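Local coordinates for UPF0045 protein MTH_1187 (Methanothermobacter thermautotrophicus, PDB 1LXN) that is of unknown function but may bind thiamine or a related small molecule, at residues M1-T13 / M41-L53. Residues are numbered along the deposited sequence; the frame is centred on the assembly and turned at random.
Sequences MITAELTVIPLGT and MGTLLEAEDLDEL
I2, A4 and L6 pair with A47, L45 and T43 through six backbone hydrogen bonds, joining strands 2-10 and 42-47 as antiparallel neighbours in the middle of the four-stranded sheet of this ferredoxin-like (beta-alpha-beta-beta-alpha-beta) fold. The bond from I2 N to A47 O (2.8 Å) is nearly straight, at 171°; that from L45 N to A4 O (2.7 Å) meets the oxygen from above the carbonyl plane. At the non-hydrogen-bonded pairs CA-H groups supplement them, E46 CA lying 3.1 Å from I2 O.

On the face of I2, A4 and L6, helix 50-66 packs against the sheet. The I2 CD1 methyl reaches the first helical turn, 3.8 Å from L50 CG, while L53 CD2 sits 4.0 Å from A4 CB. L45 CD1 reaches diagonally across to L6 CB (4.0 Å), two residues beyond its partner A4, and L6 continues onto V57 and A60.

On the other face E5 and L44 cross obliquely. With CG anti to the backbone N (chi1 176°) and the chain extended, E5 passes over L44 CD1 and pairs through OE2 with K77. E46 sends OE2 to L88 N, and the bent side chain of selenomethionine M1 lays SE 3.9 Å from E46 CB.

Just before L50, D49 N-caps the helix: its OD1 accepts from E52 N at 2.9 Å, on the syn side, 30° out of the carboxylate plane.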
HETATM    1  N   MSE A   1       4.201 -15.297  -1.116  1.00 38.98           N
HETATM    2  CA  MSE A   1       4.295 -14.061  -1.954  1.00 38.86           C
HETATM    3  C   MSE A   1       2.942 -13.445  -2.305  1.00 34.38           C
HETATM    4  O   MSE A   1       2.292 -13.854  -3.266  1.00 34.46           O
HETATM    5  CB  MSE A   1       5.052 -14.354  -3.250  1.00 45.08           C
HETATM    6  CG  MSE A   1       5.109 -13.163  -4.196  1.00 52.27           C
HETATM    7 SE   MSE A   1       5.735 -11.561  -3.298  1.00 68.10          SE
HETATM    8  CE  MSE A   1       7.647 -11.892  -3.389  1.00 61.83           C
ATOM      9  N   ILE A   2       2.530 -12.449  -1.529  1.00 28.88           N
ATOM     10  CA  ILE A   2       1.259 -11.769  -1.760  1.00 25.18           C
ATOM     11  C   ILE A   2       1.517 -10.369  -2.330  1.00 24.45           C
ATOM     12  O   ILE A   2       2.410  -9.659  -1.862  1.00 22.45           O
ATOM     13  CB  ILE A   2       0.464 -11.620  -0.432  1.00 24.38           C
ATOM     14  CG1 ILE A   2       0.268 -12.990   0.219  1.00 25.40           C
ATOM     15  CG2 ILE A   2      -0.884 -10.975  -0.691  1.00 22.12           C
ATOM     16  CD1 ILE A   2      -0.408 -12.936   1.588  1.00 25.63           C
ATOM     17  N   THR A   3       0.755  -9.983  -3.350  1.00 22.23           N
ATOM     18  CA  THR A   3       0.898  -8.644  -3.927  1.00 21.68           C
ATOM     19  C   THR A   3      -0.350  -7.837  -3.592  1.00 21.36           C
ATOM     20  O   THR A   3      -1.461  -8.373  -3.532  1.00 20.04           O
ATOM     21  CB  THR A   3       1.079  -8.665  -5.473  1.00 21.23           C
ATOM     22  OG1 THR A   3       0.028  -9.434  -6.075  1.00 20.66           O
ATOM     23  CG2 THR A   3       2.442  -9.243  -5.848  1.00 20.39           C
ATOM     24  N   ALA A   4      -0.170  -6.543  -3.376  1.00 20.69           N
ATOM     25  CA  ALA A   4      -1.291  -5.695  -3.021  1.00 20.28           C
ATOM     26  C   ALA A   4      -1.025  -4.241  -3.355  1.00 19.00           C
ATOM     27  O   ALA A   4       0.087  -3.864  -3.720  1.00 19.31           O
ATOM     28  CB  ALA A   4      -1.581  -5.833  -1.521  1.00 19.13           C
ATOM     29  N   GLU A   5      -2.066  -3.432  -3.225  1.00 19.84           N
ATOM     30  CA  GLU A   5      -1.967  -2.002  -3.453  1.00 20.64           C
ATOM     31  C   GLU A   5      -2.731  -1.304  -2.343  1.00 19.51           C
ATOM     32  O   GLU A   5      -3.842  -1.705  -1.991  1.00 19.18           O
ATOM     33  CB  GLU A   5      -2.554  -1.597  -4.806  1.00 22.43           C
ATOM     34  CG  GLU A   5      -2.526  -0.094  -5.004  1.00 27.48           C
ATOM     35  CD  GLU A   5      -2.818   0.326  -6.428  1.00 33.39           C
ATOM     36  OE1 GLU A   5      -2.798   1.548  -6.692  1.00 35.78           O
ATOM     37  OE2 GLU A   5      -3.065  -0.556  -7.279  1.00 35.19           O
ATOM     38  N   LEU A   6      -2.135  -0.250  -1.803  1.00 19.09           N
ATOM     39  CA  LEU A   6      -2.751   0.492  -0.718  1.00 17.48           C
ATOM     40  C   LEU A   6      -2.804   1.986  -0.990  1.00 19.50           C
ATOM     41  O   LEU A   6      -1.818   2.581  -1.425  1.00 15.25           O
ATOM     42  CB  LEU A   6      -1.960   0.255   0.570  1.00 17.03           C
ATOM     43  CG  LEU A   6      -2.357   1.137   1.753  1.00 20.10           C
ATOM     44  CD1 LEU A   6      -3.723   0.706   2.291  1.00 17.14           C
ATOM     45  CD2 LEU A   6      -1.283   1.033   2.830  1.00 19.04           C
ATOM     46  N   THR A   7      -3.963   2.587  -0.737  1.00 19.68           N
ATOM     47  CA  THR A   7      -4.117   4.024  -0.899  1.00 21.91           C
ATOM     48  C   THR A   7      -4.806   4.512   0.370  1.00 21.61           C
ATOM     49  O   THR A   7      -5.883   4.030   0.728  1.00 22.73           O
ATOM     50  CB  THR A   7      -4.992   4.406  -2.119  1.00 24.10           C
ATOM     51  OG1 THR A   7      -6.372   4.197  -1.797  1.00 31.92           O
ATOM     52  CG2 THR A   7      -4.639   3.548  -3.332  1.00 25.67           C
ATOM     53  N   VAL A   8      -4.156   5.431   1.074  1.00 20.22           N
ATOM     54  CA  VAL A   8      -4.709   6.004   2.291  1.00 21.33           C
ATOM     55  C   VAL A   8      -4.985   7.452   1.916  1.00 22.21           C
ATOM     56  O   VAL A   8      -4.060   8.211   1.645  1.00 24.45           O
ATOM     57  CB  VAL A   8      -3.698   5.950   3.453  1.00 21.46           C
ATOM     58  CG1 VAL A   8      -4.350   6.460   4.734  1.00 19.99           C
ATOM     59  CG2 VAL A   8      -3.199   4.524   3.644  1.00 18.92           C
ATOM     60  N   ILE A   9      -6.258   7.829   1.887  1.00 20.82           N
ATOM     61  CA  ILE A   9      -6.634   9.177   1.489  1.00 19.92           C
ATOM     62  C   ILE A   9      -7.352   9.953   2.587  1.00 19.79           C
ATOM     63  O   ILE A   9      -8.479   9.637   2.947  1.00 19.43           O
ATOM     64  CB  ILE A   9      -7.549   9.136   0.237  1.00 19.82           C
ATOM     65  CG1 ILE A   9      -6.903   8.276  -0.856  1.00 19.31           C
ATOM     66  CG2 ILE A   9      -7.794  10.546  -0.282  1.00 19.55           C
ATOM     67  CD1 ILE A   9      -7.752   8.115  -2.113  1.00 20.58           C
ATOM     68  N   PRO A  10      -6.691  10.970   3.150  1.00 19.74           N
ATOM     69  CA  PRO A  10      -7.343  11.754   4.204  1.00 18.67           C
ATOM     70  C   PRO A  10      -8.360  12.676   3.542  1.00 17.90           C
ATOM     71  O   PRO A  10      -8.102  13.215   2.467  1.00 16.16           O
ATOM     72  CB  PRO A  10      -6.179  12.510   4.841  1.00 18.77           C
ATOM     73  CG  PRO A  10      -5.233  12.709   3.677  1.00 19.11           C
ATOM     74  CD  PRO A  10      -5.283  11.370   2.970  1.00 18.39           C
ATOM     75  N   LEU A  11      -9.518  12.836   4.176  1.00 18.16           N
ATOM     76  CA  LEU A  11     -10.583  13.681   3.646  1.00 19.31           C
ATOM     77  C   LEU A  11     -10.826  14.912   4.536  1.00 20.55           C
ATOM     78  O   LEU A  11     -10.655  14.850   5.750  1.00 20.88           O
ATOM     79  CB  LEU A  11     -11.870  12.859   3.534  1.00 20.07           C
ATOM     80  CG  LEU A  11     -11.779  11.532   2.766  1.00 20.50           C
ATOM     81  CD1 LEU A  11     -13.138  10.841   2.773  1.00 18.53           C
ATOM     82  CD2 LEU A  11     -11.332  11.799   1.331  1.00 17.03           C
ATOM     83  N   GLY A  12     -11.234  16.022   3.926  1.00 21.14           N
ATOM     84  CA  GLY A  12     -11.483  17.238   4.684  1.00 22.96           C
ATOM     85  C   GLY A  12     -10.191  17.845   5.203  1.00 25.25           C
ATOM     86  O   GLY A  12     -10.156  18.453   6.268  1.00 26.16           O
ATOM     87  N   THR A  13      -9.134  17.687   4.418  1.00 24.10           N
ATOM     88  CA  THR A  13      -7.792  18.160   4.746  1.00 25.71           C
ATOM     89  C   THR A  13      -7.572  19.675   4.560  1.00 25.80           C
ATOM     90  O   THR A  13      -6.636  20.247   5.120  1.00 24.27           O
ATOM     91  CB  THR A  13      -6.771  17.334   3.899  1.00 25.48           C
ATOM     92  OG1 THR A  13      -6.417  16.146   4.624  1.00 28.66           O
ATOM     93  CG2 THR A  13      -5.534  18.121   3.563  1.00 30.10           C
HETATM   94  N   MSE A  41      -0.668   5.962  -8.383  1.00 24.20           N
HETATM   95  CA  MSE A  41      -2.037   5.867  -7.874  1.00 25.79           C
HETATM   96  C   MSE A  41      -2.192   5.132  -6.546  1.00 25.46           C
HETATM   97  O   MSE A  41      -3.304   4.785  -6.158  1.00 27.56           O
HETATM   98  CB  MSE A  41      -2.930   5.198  -8.924  1.00 26.96           C
HETATM   99  CG  MSE A  41      -3.120   6.014 -10.207  1.00 27.91           C
HETATM  100 SE   MSE A  41      -4.031   7.705  -9.901  1.00 34.32          SE
HETATM  101  CE  MSE A  41      -5.820   7.042  -9.544  1.00 25.56           C
ATOM    102  N   GLY A  42      -1.082   4.905  -5.852  1.00 26.01           N
ATOM    103  CA  GLY A  42      -1.117   4.199  -4.581  1.00 23.50           C
ATOM    104  C   GLY A  42       0.178   3.436  -4.379  1.00 24.30           C
ATOM    105  O   GLY A  42       0.982   3.322  -5.311  1.00 26.94           O
ATOM    106  N   THR A  43       0.397   2.917  -3.173  1.00 22.47           N
ATOM    107  CA  THR A  43       1.614   2.169  -2.884  1.00 22.14           C
ATOM    108  C   THR A  43       1.449   0.658  -3.106  1.00 23.40           C
ATOM    109  O   THR A  43       0.524   0.031  -2.583  1.00 22.14           O
ATOM    110  CB  THR A  43       2.089   2.420  -1.436  1.00 22.62           C
ATOM    111  OG1 THR A  43       2.313   3.820  -1.249  1.00 23.36           O
ATOM    112  CG2 THR A  43       3.391   1.686  -1.161  1.00 20.95           C
ATOM    113  N   LEU A  44       2.351   0.090  -3.903  1.00 22.30           N
ATOM    114  CA  LEU A  44       2.350  -1.336  -4.209  1.00 21.59           C
ATOM    115  C   LEU A  44       3.062  -2.075  -3.076  1.00 22.11           C
ATOM    116  O   LEU A  44       4.026  -1.571  -2.514  1.00 22.16           O
ATOM    117  CB  LEU A  44       3.074  -1.574  -5.537  1.00 20.94           C
ATOM    118  CG  LEU A  44       2.314  -1.415  -6.866  1.00 22.78           C
ATOM    119  CD1 LEU A  44       1.173  -0.449  -6.731  1.00 22.14           C
ATOM    120  CD2 LEU A  44       3.287  -0.972  -7.952  1.00 21.22           C
ATOM    121  N   LEU A  45       2.586  -3.269  -2.740  1.00 22.84           N
ATOM    122  CA  LEU A  45       3.185  -4.037  -1.655  1.00 22.29           C
ATOM    123  C   LEU A  45       3.376  -5.514  -1.972  1.00 21.56           C
ATOM    124  O   LEU A  45       2.684  -6.086  -2.815  1.00 20.37           O
ATOM    125  CB  LEU A  45       2.305  -3.939  -0.400  1.00 22.66           C
ATOM    126  CG  LEU A  45       1.963  -2.557   0.174  1.00 23.71           C
ATOM    127  CD1 LEU A  45       0.772  -2.674   1.119  1.00 21.39           C
ATOM    128  CD2 LEU A  45       3.173  -1.988   0.901  1.00 20.75           C
ATOM    129  N   GLU A  46       4.327  -6.118  -1.270  1.00 19.94           N
ATOM    130  CA  GLU A  46       4.601  -7.545  -1.373  1.00 21.84           C
ATOM    131  C   GLU A  46       4.805  -7.991   0.070  1.00 20.95           C
ATOM    132  O   GLU A  46       5.541  -7.354   0.834  1.00 19.11           O
ATOM    133  CB  GLU A  46       5.861  -7.831  -2.185  1.00 21.51           C
ATOM    134  CG  GLU A  46       5.782  -7.400  -3.629  1.00 25.17           C
ATOM    135  CD  GLU A  46       7.039  -7.762  -4.393  1.00 28.66           C
ATOM    136  OE1 GLU A  46       8.081  -7.964  -3.735  1.00 29.89           O
ATOM    137  OE2 GLU A  46       6.990  -7.833  -5.640  1.00 28.64           O
ATOM    138  N   ALA A  47       4.134  -9.069   0.448  1.00 20.79           N
ATOM    139  CA  ALA A  47       4.238  -9.583   1.806  1.00 20.97           C
ATOM    140  C   ALA A  47       4.328 -11.097   1.755  1.00 23.02           C
ATOM    141  O   ALA A  47       3.939 -11.711   0.764  1.00 22.74           O
ATOM    142  CB  ALA A  47       3.015  -9.149   2.618  1.00 18.41           C
ATOM    143  N   GLU A  48       4.844 -11.694   2.824  1.00 25.85           N
ATOM    144  CA  GLU A  48       4.981 -13.142   2.905  1.00 27.71           C
ATOM    145  C   GLU A  48       3.741 -13.795   3.501  1.00 26.43           C
ATOM    146  O   GLU A  48       3.533 -14.995   3.348  1.00 24.99           O
ATOM    147  CB  GLU A  48       6.198 -13.511   3.754  1.00 31.80           C
ATOM    148  CG  GLU A  48       7.530 -13.355   3.047  1.00 38.29           C
ATOM    149  CD  GLU A  48       8.706 -13.580   3.986  1.00 43.88           C
ATOM    150  OE1 GLU A  48       9.841 -13.745   3.484  1.00 46.81           O
ATOM    151  OE2 GLU A  48       8.492 -13.583   5.223  1.00 45.48           O
ATOM    152  N   ASP A  49       2.927 -13.016   4.198  1.00 24.98           N
ATOM    153  CA  ASP A  49       1.710 -13.557   4.790  1.00 24.32           C
ATOM    154  C   ASP A  49       0.687 -12.459   5.036  1.00 22.18           C
ATOM    155  O   ASP A  49       1.027 -11.280   5.091  1.00 21.21           O
ATOM    156  CB  ASP A  49       2.031 -14.308   6.091  1.00 26.53           C
ATOM    157  CG  ASP A  49       2.696 -13.428   7.132  1.00 28.13           C
ATOM    158  OD1 ASP A  49       2.002 -12.624   7.783  1.00 29.31           O
ATOM    159  OD2 ASP A  49       3.924 -13.539   7.296  1.00 33.73           O
ATOM    160  N   LEU A  50      -0.569 -12.855   5.175  1.00 21.43           N
ATOM    161  CA  LEU A  50      -1.652 -11.908   5.383  1.00 22.18           C
ATOM    162  C   LEU A  50      -1.546 -11.107   6.664  1.00 21.66           C
ATOM    163  O   LEU A  50      -1.940  -9.941   6.690  1.00 20.65           O
ATOM    164  CB  LEU A  50      -2.999 -12.635   5.328  1.00 23.95           C
ATOM    165  CG  LEU A  50      -3.372 -13.064   3.910  1.00 28.39           C
ATOM    166  CD1 LEU A  50      -4.551 -14.032   3.933  1.00 30.55           C
ATOM    167  CD2 LEU A  50      -3.691 -11.815   3.092  1.00 27.48           C
ATOM    168  N   ASP A  51      -1.019 -11.721   7.723  1.00 21.12           N
ATOM    169  CA  ASP A  51      -0.865 -11.021   8.992  1.00 20.06           C
ATOM    170  C   ASP A  51       0.013  -9.771   8.850  1.00 20.62           C
ATOM    171  O   ASP A  51      -0.399  -8.690   9.261  1.00 20.24           O
ATOM    172  CB  ASP A  51      -0.280 -11.948  10.071  1.00 21.55           C
ATOM    173  CG  ASP A  51      -1.325 -12.886  10.681  1.00 24.09           C
ATOM    174  OD1 ASP A  51      -2.537 -12.591  10.585  1.00 25.85           O
ATOM    175  OD2 ASP A  51      -0.935 -13.912  11.280  1.00 26.91           O
ATOM    176  N   GLU A  52       1.207  -9.910   8.271  1.00 19.25           N
ATOM    177  CA  GLU A  52       2.108  -8.764   8.098  1.00 21.30           C
ATOM    178  C   GLU A  52       1.444  -7.666   7.282  1.00 22.46           C
ATOM    179  O   GLU A  52       1.506  -6.486   7.642  1.00 21.15           O
ATOM    180  CB  GLU A  52       3.407  -9.155   7.384  1.00 22.65           C
ATOM    181  CG  GLU A  52       4.486  -9.722   8.273  1.00 30.24           C
ATOM    182  CD  GLU A  52       4.856  -8.819   9.442  1.00 28.51           C
ATOM    183  OE1 GLU A  52       5.479  -7.748   9.237  1.00 25.94           O
ATOM    184  OE2 GLU A  52       4.514  -9.202  10.577  1.00 29.01           O
ATOM    185  N   LEU A  53       0.831  -8.061   6.169  1.00 21.40           N
ATOM    186  CA  LEU A  53       0.153  -7.108   5.306  1.00 20.69           C
ATOM    187  C   LEU A  53      -0.903  -6.314   6.080  1.00 20.07           C
ATOM    188  O   LEU A  53      -0.910  -5.083   6.027  1.00 20.32           O
ATOM    189  CB  LEU A  53      -0.490  -7.830   4.118  1.00 18.83           C
ATOM    190  CG  LEU A  53      -1.224  -6.944   3.105  1.00 21.22           C
ATOM    191  CD1 LEU A  53      -0.304  -5.844   2.586  1.00 21.00           C
ATOM    192  CD2 LEU A  53      -1.705  -7.810   1.951  1.00 24.30           C
TER